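Cyclic nucleotide-gated potassium channel mll3241 (Mesorhizobium loti, PDB 4MUV) forms a homotetrameric potassium channel that opens on binding cAMP, the part described here being its cytoplasmic cyclic nucleotide-binding domain in complex with cyclic GMP. Local coordinates at residues A[127-130]-A[131-135]; A[109-112]-A[113-117]; A[3-6]-A[7-11]. The protein carries 3 engineered substitutions. All coordinates share one frame; numbering follows the deposited sequence. Where two conformers were deposited one is given.

Interaction 1: A[127-130]-A[131-135]. With PCG (cyclic guanosine monophosphate), chain C.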
# COMPACT_ATOMS: atom_id res chain seq x y z
N ILE A 127 6.11 -6.43 10.46
CA ILE A 127 5.15 -7.03 9.52
C ILE A 127 5.55 -6.71 8.08
O ILE A 127 5.53 -7.59 7.22
CB ILE A 127 3.71 -6.60 9.81
CG1 ILE A 127 3.25 -7.29 11.09
CG2 ILE A 127 2.78 -6.95 8.64
CD1 ILE A 127 2.04 -6.65 11.73
N PHE A 128 5.93 -5.46 7.80
CA PHE A 128 6.35 -5.12 6.44
C PHE A 128 7.61 -5.89 6.04
O PHE A 128 7.71 -6.41 4.93
CB PHE A 128 6.61 -3.61 6.31
CG PHE A 128 5.37 -2.75 6.33
CD1 PHE A 128 4.23 -3.10 5.66
CD2 PHE A 128 5.37 -1.57 7.05
CE1 PHE A 128 3.13 -2.28 5.67
CE2 PHE A 128 4.28 -0.74 7.06
CZ PHE A 128 3.15 -1.10 6.38
N ARG A 129 8.57 -5.97 6.96
CA ARG A 129 9.84 -6.62 6.67
C ARG A 129 9.59 -8.11 6.37
O ARG A 129 10.14 -8.66 5.40
CB ARG A 129 10.83 -6.46 7.84
CG ARG A 129 12.26 -6.97 7.53
CD ARG A 129 13.19 -6.92 8.74
NE ARG A 129 12.77 -7.87 9.77
CZ ARG A 129 13.01 -9.18 9.74
NH1 ARG A 129 13.67 -9.73 8.74
NH2 ARG A 129 12.57 -9.94 10.73
N LYS A 130 8.75 -8.75 7.18
CA LYS A 130 8.46 -10.17 6.96
C LYS A 130 7.62 -10.42 5.71
O LYS A 130 7.82 -11.41 5.03
CB LYS A 130 7.80 -10.78 8.19
CG LYS A 130 8.76 -10.93 9.34
CD LYS A 130 8.08 -11.54 10.55
CE LYS A 130 9.05 -11.64 11.71
NZ LYS A 130 8.39 -12.05 12.98
N THR A 131 6.70 -9.52 5.41
CA THR A 131 5.90 -9.63 4.18
C THR A 131 6.81 -9.55 2.95
O THR A 131 6.66 -10.34 2.01
CB THR A 131 4.79 -8.56 4.14
OG1 THR A 131 3.86 -8.79 5.20
CG2 THR A 131 4.05 -8.61 2.83
N ALA A 132 7.78 -8.64 2.96
CA ALA A 132 8.75 -8.53 1.87
C ALA A 132 9.54 -9.83 1.73
O ALA A 132 9.71 -10.34 0.61
CB ALA A 132 9.69 -7.36 2.10
N LEU A 133 9.99 -10.40 2.84
CA LEU A 133 10.68 -11.68 2.81
C LEU A 133 9.82 -12.81 2.26
O LEU A 133 10.27 -13.60 1.45
CB LEU A 133 11.19 -12.06 4.19
CG LEU A 133 12.42 -11.33 4.69
CD1 LEU A 133 12.69 -11.73 6.10
CD2 LEU A 133 13.64 -11.62 3.82
N GLU A 134 8.56 -12.89 2.70
CA GLU A 134 7.66 -13.90 2.22
C GLU A 134 7.52 -13.83 0.70
O GLU A 134 7.47 -14.85 0.03
CB GLU A 134 6.31 -13.66 2.90
CG GLU A 134 5.20 -14.58 2.47
CD GLU A 134 3.82 -14.06 2.85
OE1 GLU A 134 3.70 -13.41 3.92
OE2 GLU A 134 2.88 -14.29 2.06
N ARG A 135 7.37 -12.60 0.20
CA ARG A 135 7.14 -12.37 -1.22
C ARG A 135 8.40 -12.71 -2.03
O ARG A 135 8.32 -13.34 -3.07
CB ARG A 135 6.58 -10.96 -1.44
CG ARG A 135 5.14 -10.89 -0.94
CD ARG A 135 4.58 -9.51 -0.78
NE ARG A 135 3.17 -9.62 -0.38
CZ ARG A 135 2.35 -8.60 -0.20
NH1 ARG A 135 2.76 -7.36 -0.24
NH2 ARG A 135 1.08 -8.84 0.07
PA PCG C . 7.23 -3.64 -4.78
O1A PCG C . 7.53 -2.27 -4.21
O2A PCG C . 8.39 -4.45 -5.23
O5' PCG C . 6.25 -3.47 -5.96
C5' PCG C . 5.55 -4.53 -6.42
C4' PCG C . 4.80 -5.16 -5.23
O4' PCG C . 3.92 -6.32 -5.47
C3' PCG C . 5.70 -5.56 -4.27
O3' PCG C . 6.42 -4.44 -3.67
C2' PCG C . 4.77 -6.36 -3.27
O2' PCG C . 4.27 -5.46 -2.28
C1' PCG C . 3.73 -6.87 -4.07
N9 PCG C . 3.62 -8.29 -4.17
C8 PCG C . 2.58 -9.08 -3.75
N7 PCG C . 2.85 -10.38 -3.89
C5 PCG C . 4.11 -10.42 -4.43
C6 PCG C . 4.95 -11.53 -4.80
O6 PCG C . 4.64 -12.74 -4.70
N1 PCG C . 6.17 -11.17 -5.31
C2 PCG C . 6.62 -9.86 -5.42
N2 PCG C . 7.85 -9.63 -5.92
N3 PCG C . 5.85 -8.78 -5.08
C4 PCG C . 4.58 -9.14 -4.57

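Interaction 2: A[109-112]-A[113-117]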
# COMPACT_ATOMS: atom_id res chain seq x y z
N LEU A 109 0.23 5.62 0.54
CA LEU A 109 1.09 6.11 1.60
C LEU A 109 2.44 6.43 1.00
O LEU A 109 3.14 5.54 0.49
CB LEU A 109 1.25 5.03 2.66
CG LEU A 109 2.09 5.39 3.88
CD1 LEU A 109 1.36 6.45 4.69
CD2 LEU A 109 2.37 4.16 4.74
N HIS A 110 2.81 7.71 1.01
CA HIS A 110 4.09 8.12 0.45
C HIS A 110 5.24 7.66 1.34
O HIS A 110 5.09 7.45 2.53
CB HIS A 110 4.10 9.62 0.26
CG HIS A 110 3.36 10.09 -0.95
ND1 HIS A 110 2.13 9.58 -1.33
CD2 HIS A 110 3.67 11.03 -1.86
CE1 HIS A 110 1.72 10.19 -2.42
NE2 HIS A 110 2.64 11.07 -2.77
N SER A 111 6.41 7.53 0.74
CA SER A 111 7.59 7.01 1.41
C SER A 111 7.89 7.70 2.75
O SER A 111 8.18 7.03 3.73
CB SER A 111 8.81 7.09 0.50
OG SER A 111 9.92 6.48 1.11
N ALA A 112 7.81 9.03 2.78
CA ALA A 112 8.16 9.71 4.01
C ALA A 112 7.27 9.25 5.15
O ALA A 112 7.70 9.07 6.29
CB ALA A 112 8.03 11.21 3.86
N ASP A 113 5.99 9.09 4.85
CA ASP A 113 5.02 8.70 5.88
C ASP A 113 5.14 7.21 6.24
O ASP A 113 4.91 6.84 7.39
CB ASP A 113 3.64 9.08 5.43
CG ASP A 113 3.53 10.55 5.19
OD1 ASP A 113 3.74 11.33 6.15
OD2 ASP A 113 3.26 10.94 4.05
N PHE A 114 5.54 6.39 5.28
CA PHE A 114 5.90 5.00 5.56
C PHE A 114 7.07 4.94 6.53
O PHE A 114 7.06 4.11 7.46
CB PHE A 114 6.26 4.30 4.25
CG PHE A 114 6.80 2.91 4.40
CD1 PHE A 114 5.95 1.82 4.45
CD2 PHE A 114 8.17 2.67 4.46
CE1 PHE A 114 6.43 0.54 4.54
CE2 PHE A 114 8.66 1.38 4.56
CZ PHE A 114 7.79 0.32 4.62
N GLN A 115 8.09 5.78 6.33
CA GLN A 115 9.23 5.76 7.26
C GLN A 115 8.80 6.22 8.65
O GLN A 115 9.24 5.67 9.65
CB GLN A 115 10.41 6.59 6.76
CG GLN A 115 10.91 6.23 5.36
CD GLN A 115 11.34 4.79 5.19
OE1 GLN A 115 11.49 4.04 6.14
NE2 GLN A 115 11.52 4.39 3.94
N MET A 116 7.93 7.23 8.72
CA MET A 116 7.44 7.66 10.01
C MET A 116 6.66 6.54 10.68
O MET A 116 6.83 6.30 11.87
CB MET A 116 6.56 8.89 9.91
CG MET A 116 5.93 9.20 11.24
SD MET A 116 5.42 10.91 11.41
CE MET A 116 6.99 11.73 11.55
N LEU A 117 5.82 5.85 9.93
CA LEU A 117 5.05 4.73 10.47
C LEU A 117 5.98 3.65 11.02
O LEU A 117 5.77 3.15 12.12
CB LEU A 117 4.13 4.17 9.40
CG LEU A 117 3.32 2.90 9.72
CD1 LEU A 117 2.44 3.08 10.96
CD2 LEU A 117 2.48 2.48 8.50
O HOH W 1 1.46 9.64 2.51
O HOH W 2 12.10 5.22 1.45

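Interaction 3: A[3-6]-A[7-11]. With NA (sodium ion), chain D.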
# COMPACT_ATOMS: atom_id res chain seq x y z
N GLN A 3 -6.35 23.67 -1.69
CA GLN A 3 -7.37 23.36 -0.72
C GLN A 3 -8.33 22.27 -1.23
O GLN A 3 -8.72 21.37 -0.51
CB GLN A 3 -8.10 24.66 -0.37
CG GLN A 3 -8.78 25.42 -1.55
CD GLN A 3 -7.85 26.23 -2.50
OE1 GLN A 3 -6.63 26.29 -2.34
NE2 GLN A 3 -8.46 26.87 -3.50
N GLU A 4 -8.69 22.36 -2.51
CA GLU A 4 -9.53 21.35 -3.13
C GLU A 4 -8.84 20.00 -3.16
O GLU A 4 -9.45 18.98 -2.90
CB GLU A 4 -9.94 21.77 -4.55
CG GLU A 4 -11.02 22.84 -4.62
CD GLU A 4 -10.53 24.21 -4.29
OE1 GLU A 4 -9.33 24.49 -4.48
OE2 GLU A 4 -11.37 25.02 -3.84
N VAL A 5 -7.55 19.99 -3.51
CA VAL A 5 -6.75 18.77 -3.53
C VAL A 5 -6.67 18.18 -2.13
O VAL A 5 -6.82 16.98 -1.95
CB VAL A 5 -5.34 19.00 -4.12
CG1 VAL A 5 -4.50 17.74 -3.97
CG2 VAL A 5 -5.46 19.40 -5.58
N ARG A 6 -6.41 19.01 -1.13
CA ARG A 6 -6.34 18.50 0.23
C ARG A 6 -7.66 17.85 0.67
O ARG A 6 -7.66 16.78 1.28
CB ARG A 6 -5.93 19.62 1.20
CG ARG A 6 -4.43 19.96 1.14
CD ARG A 6 -3.97 20.85 2.29
NE ARG A 6 -4.46 22.22 2.15
CZ ARG A 6 -3.86 23.17 1.43
NH1 ARG A 6 -2.74 22.90 0.77
NH2 ARG A 6 -4.40 24.37 1.35
N ARG A 7 -8.78 18.46 0.32
CA ARG A 7 -10.08 17.91 0.68
C ARG A 7 -10.34 16.63 -0.10
O ARG A 7 -10.79 15.65 0.47
CB ARG A 7 -11.21 18.91 0.41
CG ARG A 7 -11.26 20.06 1.39
CD ARG A 7 -12.58 20.85 1.27
NE ARG A 7 -12.66 21.68 0.06
CZ ARG A 7 -12.19 22.92 -0.03
NH1 ARG A 7 -11.57 23.48 1.00
NH2 ARG A 7 -12.32 23.61 -1.16
N GLY A 8 -10.01 16.62 -1.39
CA GLY A 8 -10.20 15.42 -2.19
C GLY A 8 -9.36 14.25 -1.71
O GLY A 8 -9.80 13.12 -1.78
N ASP A 9 -8.13 14.53 -1.27
CA ASP A 9 -7.20 13.49 -0.83
C ASP A 9 -7.62 12.85 0.48
O ASP A 9 -7.20 11.73 0.76
CB ASP A 9 -5.80 14.06 -0.68
CG ASP A 9 -5.07 14.22 -2.00
OD1 ASP A 9 -5.56 13.73 -3.05
OD2 ASP A 9 -3.96 14.82 -1.98
N PHE A 10 -8.45 13.53 1.27
CA PHE A 10 -8.81 13.10 2.63
C PHE A 10 -10.24 12.65 2.82
O PHE A 10 -10.51 11.87 3.73
CB PHE A 10 -8.53 14.24 3.62
CG PHE A 10 -8.73 13.85 5.06
CD1 PHE A 10 -7.80 13.08 5.72
CD2 PHE A 10 -9.87 14.24 5.75
CE1 PHE A 10 -8.00 12.72 7.05
CE2 PHE A 10 -10.08 13.87 7.06
CZ PHE A 10 -9.14 13.12 7.72
N VAL A 11 -11.16 13.15 2.00
CA VAL A 11 -12.60 13.04 2.27
C VAL A 11 -13.13 11.61 2.53
O VAL A 11 -14.10 11.43 3.26
CB VAL A 11 -13.40 13.71 1.10
CG1 VAL A 11 -13.25 12.96 -0.22
CG2 VAL A 11 -14.85 13.84 1.43
NA NA D . -2.43 14.97 -4.22
O HOH W 3 -0.52 17.01 -4.35

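Interaction 1: A[127-130]-A[131-135]
The guanidinium of Arg135 lies between Thr131, one turn earlier, and the bound cyclic GMP: methyl CG2 of Thr131 sits 3.3 Å above one face and the purine atom C8 is over the opposite face, each offset toward the rim. NH1 also forms a salt bridge with Glu85 and a hydrogen bond to the carbonyl of Phe82. The chain, extended from CG to NE, runs along the base, with Arg135 CD 3.6 Å from C8 of the nucleotide. Shortening Arg135 to an alanine would probably strip this cover from the purine and leave the carboxylate of Glu85 without its cationic mate. In Thr131 chi1 of -65° turns CG2 anti to the backbone N and toward the arginine, while OG1, beside the backbone N, lies 2.9 Å from Ile127 O. A second guanidinium, that of Arg129, meets Leu133 obliquely, NH1 3.5 Å from CD1, while its charge is paired with Glu126. Backbone bonds such as Ala132 N to Phe128 O, 3.0 Å, keep these turns regular. Helix 122-139 lies over the pocket, Ala132 packing on Met86 and Ile89 of helix 85-90 and Phe128 on strand 58-64 and helix 111-120.

Interaction 2: A[109-112]-A[113-117]
Leu109 reaches forward from the end of its strand into the first turns of the helix, and its two methyls divide the work. CD1 rests 3.6 Å from Asp113 CB, whereas CD2 comes within 3.7 Å of Phe114 CA, near the plane of the Phe114 ring at its edge, and touches Leu117 CD2 at 4.1 Å. The first torsion explains the reach: with CG anti to the backbone N (chi1 -178°), the branch extends along the start of the helix. The turn behind these side chains is set by the start of the helix. His110 occupies the N-cap, and its carbonyl receives Phe114 N at 3.0 Å in a nearly straight bond (N-H...O 163°), with Asp113 N adding a weak one. The amide of His110 and the carboxylate of Asp113 are joined through a water, which takes the N-H of His110 at 2.8 Å and lies 2.7 Å from Asp113 OD2. This is a water-mediated counterpart of one half of a capping box, the N3 side chain serving the N-cap amide, and a carboxylate here is likely to be favoured by the positive end of the helix. On another flank a second water accepts from Gln115 NE2 at 2.7 Å, though its link to Ser111 OG is doubtful; the glutamine chain bends back so that CG packs 3.3 Å from Ser111 O. Around this turn, Leu109 pairs through its backbone with Met59 of strand 58-64, Asp113 and Leu117 meet helix 28-37, and Phe114 packs on Leu88 and Ile89 of helix 85-90, so that the strand-to-helix junction is wedged between sheet and helices.

Interaction 3: A[3-6]-A[7-11]
Glu4 and Arg7 form a salt bridge one turn apart, OE2 lying 3.2 Å from NH2. Their side chains run side by side in the same direction, yet the carboxylate and guanidinium planes are perpendicular (90°), so the contact uses a single oxygen and a single nitrogen rather than a matched pair; OE1 of Glu4 is meanwhile hydrogen-bonded to the amino group of Gly1. The second charged group, Asp9, divides its carboxylate: OD2 binds the sodium ion at 2.7 Å, and OD1 forms a salt bridge with Arg41. A water is also bound to the sodium, its oxygen 2.8 Å from the ion. Beside this ion Val5 supplies an apolar flank, its CG1 lying 3.6 Å from Asp9 OD2; CG1 is anti to the backbone N (chi1 173°), which turns it along the same direction as the aspartate. Arg7 has a further contact, for its chain bends at chi3 (-73°) and brings the guanidinium back over the helix, with Gln3 O 3.7 Å above the centre of one face. Beneath the side chains the helical backbone is regular at first, Gly8 N reaching Glu4 O at 2.9 Å, but the bond from Phe10 N to Arg6 O is weak, and Arg7 O accepts from both Phe10 N and Val11 N. Acid and base three residues apart, on the surface of one helix, are a familiar pattern of intrahelical ion pairing; here it marks the N-terminal helix 2-10, tied through Asp9 to Arg41 of strand 39-43 in the nucleotide-binding domain.

Overall arrangement
Along the chain the order is interaction 3, interaction 2, interaction 1; interactions 3 and 1 are local contacts within helices 2-10 and 122-139, and interaction 2 spans the junction of strand 104-110 and helix 111-120. Interactions 1 and 2 have centres about 17 Å apart and touch directly, Phe128 CD2 lying 3.4 Å from Phe114 CE1, so the two successive helices share an aromatic junction beside the end of strand 104-110. Interaction 3 stands apart, its centre about 19 Å from that of interaction 2 and about 32 Å from that of interaction 1, on the opposite side of the chain's centre from interaction 1. The nucleotide-facing and N-terminal ends are therefore well separated, with interaction 2 nearer to each of them than they are to one another.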